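Local coordinates for protein beta-1,4-exocellulase (PDB 4B4H) that hydrolyses beta-1,4-glycosidic bonds of cellulose as a bacterial cellobiohydrolase, this chain being its family 6 glycoside hydrolase catalytic domain, at residues A[226-231]-A[318-323]; A[326-331]-A[406-411]; A[231-236]-A[259-264]; A[250-255]-A[311-316]. One frame throughout, in Å; residues are numbered along the deposited sequence. Where two conformers were deposited one is given.

Contact 1 of 4, residues A[226-231]-A[318-323]; sequences TANYSA and DRRIHP
R320 sends its guanidinium up against Y229, whose CB stands over the centre of one face, 3.8 Å from R320 CZ. P323 CA, from the arginine's own segment, covers the centre of the opposite face, which keeps the flat group sandwiched between two carbons. D318 then fixes its rotation through a side-on salt bridge lying in the guanidinium plane. R320 NE gives to D318 OD1 on its syn side at 2.9 Å, almost straight at 170°, and R320 NH2 gives to D318 OD2 at 2.8 Å. A bend at chi3 (-71°) swings NE back toward the aspartate, and D318 OD1 also accepts from the backbone N of R320, closing an Asx turn. Segment 226-231 belongs to the loop that follows strand 221-224, which is flanked by parallel neighbours in the central sheet, and in the distorted alpha/beta barrel of family 6 such loops shape the active-site tunnel. N228 here is predicted to bind substrate, and the OH of Y229 bonds D359, the predicted proton acceptor. What remains of the guanidinium rim turns to this loop. R320 NH1 makes a weak bond to N228 OD1, 2.7 Å long but bent to 127°, and it has a second acceptor in the O of N325. The OG of S230, in plane at the edge, takes another weak bond from R320 NH2 at 2.9 Å while also pairing with ND1 of H188, a predicted substrate-binding residue. Two waters bridge the segments: one joins N228 ND2 to P323 O, the other accepts from A231 N and donates to D318 OD2 at 2.7 Å.

Contact 2 of 4, residues A[326-331]-A[406-411]; sequences WCNQAG and SAQFRE
The amides of N328 and Q408 meet with their planes 89° apart, Q408 NE2 coming to 3.3 Å from N328 OD1. The predicted substrate-binding W326 begins the loop segment, with C327 CB over one face of its indole, toward the rim, and C327 forms a disulfide with C377. A further flat group is the carboxylate of E411, and here the loop comes over a face: G331 N donates to E411 OE1 at 2.9 Å from well above the carboxylate plane, 60° out of it. CG of E411 is anti to its backbone N (chi1 -175°), and the extended chain beyond it spans the distance from helix to loop. An alanine here would probably leave G331 N without its acceptor and open a gap between the two backbones at this end. Q408 NE2 also gives a bond of 2.9 Å to a water, which in turn donates to Q329 O and so ties the helix to the loop backbone. Earlier in the loop, N328 is tied to the predicted catalytic region, its backbone N bonding D359 and its ND2 bonding S358. The contact thus sets helix 406-414, close to the C terminus, against the loop between helix 308-315 and strand 339-340.

Contact 3 of 4, residues A[231-236]-A[259-264]; sequences ATVEPY and YVDELS
A231 O and T232 O receive the first two backbone N-H groups of helix 262-276. E262 N bonds A231 O at 2.7 Å, nearly along the C=O axis, and L263 N bonds T232 O at 2.9 Å in the carbonyl plane. The next N-H is served from within the second segment: D261 is the N-cap, and its OD1 accepts from S264 N at 3.2 Å and from S264 OG at 2.7 Å, the two donors arriving from opposite faces of the carboxylate. The other oxygen crosses the contact, D261 OD2 taking the backbone N of E234 at 3.1 Å on its anti side. One carboxylate therefore caps the helix and holds the neighbouring loop, with CG placed between the backbone N and the carbonyl carbon (chi1 59°). Its position at the start of a helix would be expected to favour the charged form. E234 bends back over V260, and a water donates to both E234 OE2 and V260 O; the other carboxylate oxygen, OE1, accepts from I317 N. Apolar contact flanks the polar set: V233 CG2 lies beside L263 CD2, side chains pointing the same way, at 3.9 Å, and E234 CB meets V260 CG2 at 4.0 Å. E262 turns its carboxylate away, to S224 OG and H189 N. The loop after strand 221-224 is thereby laid on the N-terminal end of helix 262-276, where T232 and E262 touch I286 of strand 283-287, while L263 reaches V346 of strand 346-350.

Contact 4 of 4, residues A[250-255]-A[311-316]; sequences QSKWVD and YVDESR
W253 and R316 form a cation-pi stack between the loop before helix 262-276 and helix 308-315, outside the central sheet of the family 6 barrel. The guanidinium lies flat on the indole, its plane 11° from that of the ring. R316 CZ sits 3.8 Å from the centroid of the W253 six-membered ring, and R316 CD makes a CH-pi contact with the W253 five-membered ring at 3.5 Å from its centroid. W253 CG is anti to the backbone N (chi1 179°), on the way to the stack.

D313 OD1 lies in the guanidinium plane at its edge and is gripped side-on by R316 NE at 3.2 Å and by R316 NH2, both from one face of the carboxylate. R316 NH1 gives bonds to the carbonyl oxygens of D318 and R320. D313 OD2 pairs more loosely with K252 NZ, a doubtful link because that lysine takes two conformers. An alanine in place of R316 would probably leave this face of W253 without its cover and D313 OD1 without its charged mate.

Apolar packing adds V312 CG1 at 3.7 Å from W253 CB and V312 CG2 at 3.8 Å from S251 CB.

Two further polar links lie beside these. S251 OG accepts from V254 N in an ST motif and also bonds I248 O. A water accepts from W253 N and donates to D313 OD1 at 2.9 Å.

Followed from the N terminus, the chain leaves strand 221-224 and enters 226-231 and then 231-236, the first halves of contacts 1 and 3, which share A231. Contact 3 closes first, at 259-264 where helix 262-276 starts. Contact 4 opens before that, at 250-255, and closes at 311-316 on helix 308-315, so contacts 3 and 4 cross. Both are nested inside the larger loop that contact 1 closes at 318-323. Contact 2 comes afterwards in series, running from 326-331 to helix 406-414. Contact 1 touches each of the others, with W253 packing on 318-323 and Y229 reaching the loop of contact 2, whereas contact 2 touches neither contact 3 nor contact 4.

Contact 1 of 4, residues A[226-231]-A[318-323]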
# COMPACT_ATOMS: atom_id res chain seq x y z
N THR A 226 0.73 -1.52 -1.19
CA THR A 226 0.87 -0.70 0.03
C THR A 226 0.12 -1.36 1.17
O THR A 226 -1.08 -1.66 1.04
CB THR A 226 0.37 0.74 -0.13
OG1 THR A 226 0.89 1.30 -1.33
CG2 THR A 226 0.85 1.56 1.05
N ALA A 227 0.82 -1.59 2.28
CA ALA A 227 0.28 -2.30 3.44
C ALA A 227 -0.23 -3.72 3.14
O ALA A 227 -0.95 -4.31 3.97
CB ALA A 227 -0.82 -1.48 4.11
N ASN A 228 0.15 -4.27 1.99
CA ASN A 228 -0.32 -5.60 1.59
C ASN A 228 0.82 -6.62 1.62
O ASN A 228 1.85 -6.41 2.26
CB ASN A 228 -1.04 -5.57 0.21
CG ASN A 228 -2.17 -6.60 0.08
OD1 ASN A 228 -1.93 -7.80 -0.07
ND2 ASN A 228 -3.42 -6.12 0.07
N TYR A 229 0.59 -7.75 0.97
CA TYR A 229 1.44 -8.93 1.21
C TYR A 229 1.83 -9.67 -0.08
O TYR A 229 2.46 -10.72 -0.02
CB TYR A 229 0.74 -9.90 2.17
CG TYR A 229 0.36 -9.34 3.53
CD1 TYR A 229 -0.88 -8.72 3.75
CD2 TYR A 229 1.23 -9.44 4.62
CE1 TYR A 229 -1.23 -8.20 4.99
CE2 TYR A 229 0.88 -8.93 5.86
CZ TYR A 229 -0.36 -8.33 6.05
OH TYR A 229 -0.68 -7.85 7.29
N SER A 230 1.46 -9.12 -1.24
CA SER A 230 1.69 -9.76 -2.53
C SER A 230 3.18 -9.80 -2.80
O SER A 230 3.91 -8.90 -2.38
CB SER A 230 0.91 -9.06 -3.65
OG SER A 230 -0.45 -9.51 -3.66
N ALA A 231 3.64 -10.88 -3.43
CA ALA A 231 5.05 -11.13 -3.64
C ALA A 231 5.64 -10.17 -4.67
O ALA A 231 5.00 -9.90 -5.68
CB ALA A 231 5.28 -12.58 -4.06
N ASP A 318 3.98 -16.33 -1.50
CA ASP A 318 2.76 -15.74 -0.94
C ASP A 318 1.83 -16.90 -0.62
O ASP A 318 1.24 -17.49 -1.54
CB ASP A 318 2.12 -14.79 -1.96
CG ASP A 318 0.88 -14.07 -1.43
OD1 ASP A 318 0.32 -14.44 -0.37
OD2 ASP A 318 0.46 -13.12 -2.12
N ARG A 319 1.71 -17.23 0.67
CA ARG A 319 0.96 -18.41 1.13
C ARG A 319 -0.47 -18.11 1.54
O ARG A 319 -1.15 -18.96 2.13
CB ARG A 319 1.69 -19.11 2.28
CG ARG A 319 3.09 -19.56 1.92
CD ARG A 319 3.60 -20.54 2.96
NE ARG A 319 3.49 -20.00 4.32
CZ ARG A 319 4.42 -19.27 4.92
NH1 ARG A 319 5.58 -19.03 4.31
NH2 ARG A 319 4.23 -18.81 6.15
N ARG A 320 -0.97 -16.93 1.23
CA ARG A 320 -2.32 -16.57 1.65
C ARG A 320 -3.38 -17.48 1.03
O ARG A 320 -3.15 -18.14 0.03
CB ARG A 320 -2.60 -15.13 1.28
CG ARG A 320 -1.89 -14.14 2.17
CD ARG A 320 -2.23 -12.74 1.74
NE ARG A 320 -1.60 -12.40 0.46
CZ ARG A 320 -1.83 -11.27 -0.21
NH1 ARG A 320 -2.72 -10.38 0.25
NH2 ARG A 320 -1.19 -11.04 -1.34
N ILE A 321 -4.57 -17.49 1.62
CA ILE A 321 -5.66 -18.31 1.07
C ILE A 321 -6.16 -17.69 -0.24
O ILE A 321 -6.50 -18.40 -1.19
CB ILE A 321 -6.81 -18.53 2.08
CG1 ILE A 321 -6.28 -19.26 3.33
CG2 ILE A 321 -7.97 -19.30 1.45
CD1 ILE A 321 -7.25 -19.37 4.49
N HIS A 322 -6.18 -16.36 -0.28
CA HIS A 322 -6.74 -15.61 -1.38
C HIS A 322 -6.09 -14.25 -1.39
O HIS A 322 -5.82 -13.72 -0.32
CB HIS A 322 -8.23 -15.42 -1.14
CG HIS A 322 -8.97 -14.84 -2.31
ND1 HIS A 322 -9.08 -13.52 -2.52
CD2 HIS A 322 -9.67 -15.47 -3.35
CE1 HIS A 322 -9.79 -13.31 -3.64
NE2 HIS A 322 -10.16 -14.49 -4.14
N PRO A 323 -5.83 -13.67 -2.58
CA PRO A 323 -5.14 -12.37 -2.59
C PRO A 323 -5.94 -11.20 -1.99
O PRO A 323 -5.35 -10.18 -1.65
CB PRO A 323 -4.81 -12.13 -4.08
CG PRO A 323 -5.73 -13.02 -4.84
CD PRO A 323 -6.07 -14.18 -3.95
O HOH W 1 -5.32 -7.81 -0.35
O HOH W 2 1.68 -12.57 -4.50

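Contact 2 of 4, residues A[326-331]-A[406-411]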
# COMPACT_ATOMS: atom_id res chain seq x y z
N TRP A 326 -6.29 -9.21 3.38
CA TRP A 326 -5.40 -8.07 3.60
C TRP A 326 -5.05 -7.77 5.04
O TRP A 326 -4.21 -6.93 5.30
CB TRP A 326 -6.00 -6.81 2.98
CG TRP A 326 -7.34 -6.43 3.58
CD1 TRP A 326 -8.59 -6.74 3.08
CD2 TRP A 326 -7.60 -5.70 4.83
NE1 TRP A 326 -9.59 -6.25 3.89
CE2 TRP A 326 -9.06 -5.62 4.96
CE3 TRP A 326 -6.80 -5.11 5.81
CZ2 TRP A 326 -9.67 -4.99 6.03
CZ3 TRP A 326 -7.42 -4.47 6.88
CH2 TRP A 326 -8.83 -4.41 6.99
N CYS A 327 -5.72 -8.44 5.99
CA CYS A 327 -5.60 -8.04 7.41
C CYS A 327 -4.72 -8.98 8.22
O CYS A 327 -5.03 -10.17 8.36
CB CYS A 327 -6.96 -7.86 8.10
SG CYS A 327 -6.75 -7.14 9.73
N ASN A 328 -3.68 -8.40 8.81
CA ASN A 328 -2.75 -9.10 9.72
C ASN A 328 -2.47 -10.56 9.31
O ASN A 328 -2.77 -11.50 10.07
CB ASN A 328 -3.29 -9.05 11.17
CG ASN A 328 -3.40 -7.62 11.71
OD1 ASN A 328 -2.55 -6.78 11.45
ND2 ASN A 328 -4.47 -7.35 12.46
N GLN A 329 -1.91 -10.73 8.12
CA GLN A 329 -1.89 -12.05 7.48
C GLN A 329 -0.95 -13.07 8.15
O GLN A 329 0.25 -12.83 8.29
CB GLN A 329 -1.62 -11.90 5.98
CG GLN A 329 -2.84 -11.40 5.22
CD GLN A 329 -3.99 -12.40 5.31
OE1 GLN A 329 -3.91 -13.49 4.72
NE2 GLN A 329 -5.04 -12.04 6.04
N ALA A 330 -1.53 -14.20 8.56
CA ALA A 330 -0.80 -15.26 9.27
C ALA A 330 0.44 -15.74 8.53
O ALA A 330 0.37 -16.06 7.35
CB ALA A 330 -1.74 -16.44 9.56
N GLY A 331 1.56 -15.79 9.24
CA GLY A 331 2.78 -16.34 8.66
C GLY A 331 3.59 -15.40 7.80
O GLY A 331 4.65 -15.78 7.31
N SER A 406 2.57 -7.21 19.03
CA SER A 406 3.85 -7.86 19.33
C SER A 406 3.96 -9.27 18.75
O SER A 406 4.97 -9.62 18.12
CB SER A 406 4.12 -7.86 20.84
OG SER A 406 5.45 -8.29 21.10
N ALA A 407 2.94 -10.09 18.98
CA ALA A 407 2.88 -11.40 18.34
C ALA A 407 3.15 -11.31 16.82
O ALA A 407 3.96 -12.08 16.29
CB ALA A 407 1.55 -12.09 18.63
N GLN A 408 2.54 -10.35 16.14
CA GLN A 408 2.76 -10.18 14.71
C GLN A 408 4.17 -9.69 14.38
O GLN A 408 4.75 -10.13 13.39
CB GLN A 408 1.73 -9.22 14.12
CG GLN A 408 1.65 -9.25 12.59
CD GLN A 408 1.01 -8.00 12.01
OE1 GLN A 408 1.09 -6.92 12.58
NE2 GLN A 408 0.38 -8.15 10.86
N PHE A 409 4.71 -8.78 15.19
CA PHE A 409 6.08 -8.33 14.93
C PHE A 409 7.11 -9.46 15.08
O PHE A 409 7.98 -9.64 14.22
CB PHE A 409 6.47 -7.11 15.78
CG PHE A 409 7.85 -6.60 15.48
CD1 PHE A 409 8.07 -5.63 14.49
CD2 PHE A 409 8.95 -7.08 16.20
CE1 PHE A 409 9.35 -5.16 14.22
CE2 PHE A 409 10.23 -6.62 15.92
CZ PHE A 409 10.42 -5.66 14.94
N ARG A 410 7.02 -10.22 16.17
CA ARG A 410 7.91 -11.38 16.35
C ARG A 410 7.84 -12.37 15.18
O ARG A 410 8.88 -12.88 14.74
CB ARG A 410 7.61 -12.10 17.67
CG ARG A 410 8.00 -11.29 18.89
CD ARG A 410 7.32 -11.82 20.14
NE ARG A 410 7.76 -13.15 20.54
CZ ARG A 410 6.97 -14.06 21.12
NH1 ARG A 410 5.68 -13.79 21.33
NH2 ARG A 410 7.45 -15.25 21.46
N GLU A 411 6.64 -12.66 14.70
CA GLU A 411 6.44 -13.53 13.54
C GLU A 411 7.01 -12.92 12.27
O GLU A 411 7.74 -13.59 11.52
CB GLU A 411 4.97 -13.86 13.33
CG GLU A 411 4.75 -14.87 12.22
CD GLU A 411 3.33 -15.36 12.12
OE1 GLU A 411 2.44 -14.58 11.71
OE2 GLU A 411 3.11 -16.55 12.43
O HOH W 3 1.23 -10.57 9.44

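Contact 3 of 4, residues A[231-236]-A[259-264]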
# COMPACT_ATOMS: atom_id res chain seq x y z
N ALA A 231 3.64 -10.88 -3.43
CA ALA A 231 5.05 -11.13 -3.64
C ALA A 231 5.64 -10.17 -4.67
O ALA A 231 5.00 -9.90 -5.68
CB ALA A 231 5.28 -12.58 -4.06
N THR A 232 6.86 -9.67 -4.42
CA THR A 232 7.58 -8.85 -5.40
C THR A 232 7.86 -9.66 -6.66
O THR A 232 7.41 -9.29 -7.76
CB THR A 232 8.90 -8.31 -4.83
OG1 THR A 232 8.66 -7.56 -3.65
CG2 THR A 232 9.55 -7.39 -5.84
N VAL A 233 8.59 -10.77 -6.49
CA VAL A 233 8.74 -11.80 -7.52
C VAL A 233 8.36 -13.15 -6.90
O VAL A 233 8.66 -13.39 -5.74
CB VAL A 233 10.18 -11.87 -8.11
CG1 VAL A 233 10.26 -12.93 -9.20
CG2 VAL A 233 10.63 -10.51 -8.65
N GLU A 234 7.65 -13.99 -7.65
CA GLU A 234 7.49 -15.39 -7.27
C GLU A 234 8.61 -16.19 -7.93
O GLU A 234 8.57 -16.39 -9.14
CB GLU A 234 6.11 -15.92 -7.69
CG GLU A 234 4.96 -15.45 -6.80
CD GLU A 234 4.81 -16.26 -5.52
OE1 GLU A 234 5.66 -17.13 -5.22
OE2 GLU A 234 3.82 -16.02 -4.79
N PRO A 235 9.60 -16.65 -7.14
CA PRO A 235 10.79 -17.28 -7.73
C PRO A 235 10.50 -18.58 -8.48
O PRO A 235 11.17 -18.86 -9.48
CB PRO A 235 11.69 -17.55 -6.51
CG PRO A 235 11.18 -16.65 -5.44
CD PRO A 235 9.70 -16.58 -5.68
N TYR A 236 9.50 -19.34 -8.03
CA TYR A 236 9.28 -20.69 -8.53
C TYR A 236 8.03 -20.81 -9.40
O TYR A 236 7.65 -21.91 -9.83
CB TYR A 236 9.27 -21.69 -7.36
CG TYR A 236 10.43 -21.46 -6.40
CD1 TYR A 236 11.75 -21.48 -6.86
CD2 TYR A 236 10.21 -21.21 -5.05
CE1 TYR A 236 12.81 -21.25 -6.01
CE2 TYR A 236 11.27 -20.98 -4.18
CZ TYR A 236 12.58 -21.01 -4.67
OH TYR A 236 13.65 -20.78 -3.82
N TYR A 259 -0.81 -11.78 -13.91
CA TYR A 259 0.40 -11.69 -13.09
C TYR A 259 0.30 -12.59 -11.87
O TYR A 259 -0.80 -12.81 -11.36
CB TYR A 259 0.65 -10.23 -12.66
CG TYR A 259 0.45 -9.26 -13.80
CD1 TYR A 259 1.44 -9.08 -14.76
CD2 TYR A 259 -0.75 -8.55 -13.94
CE1 TYR A 259 1.27 -8.20 -15.82
CE2 TYR A 259 -0.93 -7.67 -15.00
CZ TYR A 259 0.07 -7.50 -15.94
OH TYR A 259 -0.13 -6.64 -17.00
N VAL A 260 1.45 -13.09 -11.43
CA VAL A 260 1.60 -13.82 -10.17
C VAL A 260 2.43 -13.05 -9.11
O VAL A 260 2.67 -13.55 -8.01
CB VAL A 260 2.25 -15.21 -10.38
CG1 VAL A 260 1.46 -16.02 -11.39
CG2 VAL A 260 3.71 -15.08 -10.84
N ASP A 261 2.88 -11.85 -9.47
CA ASP A 261 3.69 -11.03 -8.55
C ASP A 261 3.60 -9.54 -8.87
O ASP A 261 3.06 -9.14 -9.90
CB ASP A 261 5.14 -11.54 -8.50
CG ASP A 261 5.84 -11.54 -9.85
OD1 ASP A 261 5.64 -10.60 -10.66
OD2 ASP A 261 6.60 -12.50 -10.10
N GLU A 262 4.14 -8.71 -7.97
CA GLU A 262 3.99 -7.26 -8.07
C GLU A 262 4.91 -6.63 -9.11
O GLU A 262 4.54 -5.65 -9.76
CB GLU A 262 4.24 -6.61 -6.70
CG GLU A 262 3.14 -6.85 -5.68
CD GLU A 262 1.80 -6.30 -6.14
OE1 GLU A 262 1.63 -5.07 -6.15
OE2 GLU A 262 0.92 -7.09 -6.53
N LEU A 263 6.11 -7.17 -9.26
CA LEU A 263 7.06 -6.56 -10.15
C LEU A 263 6.60 -6.63 -11.61
O LEU A 263 6.62 -5.61 -12.32
CB LEU A 263 8.45 -7.14 -9.98
CG LEU A 263 9.51 -6.49 -10.87
CD1 LEU A 263 9.72 -5.02 -10.57
CD2 LEU A 263 10.84 -7.23 -10.76
N SER A 264 6.17 -7.81 -12.05
CA SER A 264 5.65 -7.95 -13.40
C SER A 264 4.52 -6.97 -13.62
O SER A 264 4.44 -6.31 -14.65
CB SER A 264 5.14 -9.37 -13.65
OG SER A 264 4.13 -9.71 -12.72
O HOH W 4 1.46 -15.03 -5.99

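Contact 4 of 4, residues A[250-255]-A[311-316]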
# COMPACT_ATOMS: atom_id res chain seq x y z
N GLN A 250 -4.78 -21.53 -14.76
CA GLN A 250 -6.07 -22.10 -14.38
C GLN A 250 -6.17 -22.50 -12.92
O GLN A 250 -7.24 -22.92 -12.47
CB GLN A 250 -6.40 -23.31 -15.25
CG GLN A 250 -5.88 -23.27 -16.68
CD GLN A 250 -6.06 -24.60 -17.36
OE1 GLN A 250 -5.11 -25.37 -17.49
NE2 GLN A 250 -7.29 -24.89 -17.76
N SER A 251 -5.06 -22.38 -12.19
CA SER A 251 -5.03 -22.71 -10.77
C SER A 251 -5.98 -21.84 -9.95
O SER A 251 -6.34 -20.72 -10.37
CB SER A 251 -3.61 -22.63 -10.19
OG SER A 251 -3.12 -21.30 -10.25
N LYS A 252 -6.38 -22.37 -8.80
CA LYS A 252 -7.28 -21.65 -7.91
C LYS A 252 -6.61 -20.37 -7.38
O LYS A 252 -7.30 -19.37 -7.20
CB LYS A 252 -7.81 -22.55 -6.77
CG LYS A 252 -6.78 -22.99 -5.74
CD LYS A 252 -7.39 -23.96 -4.74
CE LYS A 252 -6.35 -24.44 -3.74
NZ LYS A 252 -6.85 -25.57 -2.90
N TRP A 253 -5.29 -20.41 -7.18
CA TRP A 253 -4.53 -19.22 -6.76
C TRP A 253 -4.47 -18.15 -7.82
O TRP A 253 -4.87 -17.01 -7.58
CB TRP A 253 -3.10 -19.60 -6.34
CG TRP A 253 -2.25 -18.42 -5.92
CD1 TRP A 253 -1.08 -17.95 -6.52
CD2 TRP A 253 -2.48 -17.51 -4.77
NE1 TRP A 253 -0.58 -16.86 -5.83
CE2 TRP A 253 -1.38 -16.54 -4.79
CE3 TRP A 253 -3.46 -17.41 -3.77
CZ2 TRP A 253 -1.27 -15.53 -3.83
CZ3 TRP A 253 -3.34 -16.39 -2.81
CH2 TRP A 253 -2.28 -15.46 -2.85
N VAL A 254 -3.95 -18.50 -9.00
CA VAL A 254 -3.71 -17.51 -10.06
C VAL A 254 -5.01 -17.02 -10.69
O VAL A 254 -5.17 -15.83 -10.96
CB VAL A 254 -2.72 -18.05 -11.13
CG1 VAL A 254 -2.37 -16.98 -12.16
CG2 VAL A 254 -1.46 -18.56 -10.46
N ASP A 255 -5.96 -17.94 -10.89
CA ASP A 255 -7.31 -17.62 -11.39
C ASP A 255 -7.37 -16.71 -12.63
O ASP A 255 -8.20 -15.81 -12.72
CB ASP A 255 -8.21 -17.09 -10.25
CG ASP A 255 -9.69 -17.08 -10.63
OD1 ASP A 255 -10.10 -17.91 -11.47
OD2 ASP A 255 -10.44 -16.23 -10.10
N TYR A 311 0.94 -28.18 -6.90
CA TYR A 311 2.16 -27.57 -7.44
C TYR A 311 2.22 -26.09 -7.08
O TYR A 311 3.25 -25.58 -6.58
CB TYR A 311 2.22 -27.71 -8.96
CG TYR A 311 3.37 -26.93 -9.60
CD1 TYR A 311 3.25 -25.56 -9.88
CD2 TYR A 311 4.58 -27.55 -9.90
CE1 TYR A 311 4.30 -24.85 -10.43
CE2 TYR A 311 5.63 -26.85 -10.46
CZ TYR A 311 5.49 -25.49 -10.73
OH TYR A 311 6.53 -24.78 -11.29
N VAL A 312 1.11 -25.40 -7.35
CA VAL A 312 1.03 -23.96 -7.17
C VAL A 312 1.06 -23.62 -5.68
O VAL A 312 1.83 -22.75 -5.26
CB VAL A 312 -0.20 -23.37 -7.90
CG1 VAL A 312 -0.51 -21.97 -7.40
CG2 VAL A 312 0.03 -23.35 -9.40
N ASP A 313 0.28 -24.34 -4.87
CA ASP A 313 0.24 -24.08 -3.43
C ASP A 313 1.57 -24.38 -2.73
O ASP A 313 1.90 -23.72 -1.75
CB ASP A 313 -0.94 -24.79 -2.76
CG ASP A 313 -2.30 -24.22 -3.21
OD1 ASP A 313 -2.35 -23.15 -3.86
OD2 ASP A 313 -3.33 -24.86 -2.92
N GLU A 314 2.33 -25.35 -3.23
CA GLU A 314 3.64 -25.72 -2.65
C GLU A 314 4.86 -24.97 -3.18
O GLU A 314 5.96 -25.10 -2.62
CB GLU A 314 3.90 -27.22 -2.83
CG GLU A 314 3.04 -28.13 -1.97
CD GLU A 314 3.35 -29.60 -2.23
OE1 GLU A 314 4.38 -29.90 -2.88
OE2 GLU A 314 2.56 -30.46 -1.77
N SER A 315 4.69 -24.21 -4.26
CA SER A 315 5.77 -23.47 -4.91
C SER A 315 5.73 -21.97 -4.64
O SER A 315 6.74 -21.29 -4.79
CB SER A 315 5.72 -23.68 -6.42
OG SER A 315 6.04 -25.01 -6.73
N ARG A 316 4.56 -21.47 -4.27
CA ARG A 316 4.36 -20.02 -4.09
C ARG A 316 4.82 -19.52 -2.73
O ARG A 316 4.61 -20.19 -1.71
CB ARG A 316 2.91 -19.61 -4.36
CG ARG A 316 1.84 -20.24 -3.48
CD ARG A 316 0.50 -19.86 -4.08
NE ARG A 316 -0.68 -20.47 -3.47
CZ ARG A 316 -1.43 -19.89 -2.53
NH1 ARG A 316 -1.10 -18.71 -2.03
NH2 ARG A 316 -2.51 -20.51 -2.08
O HOH W 5 -3.46 -23.03 -6.56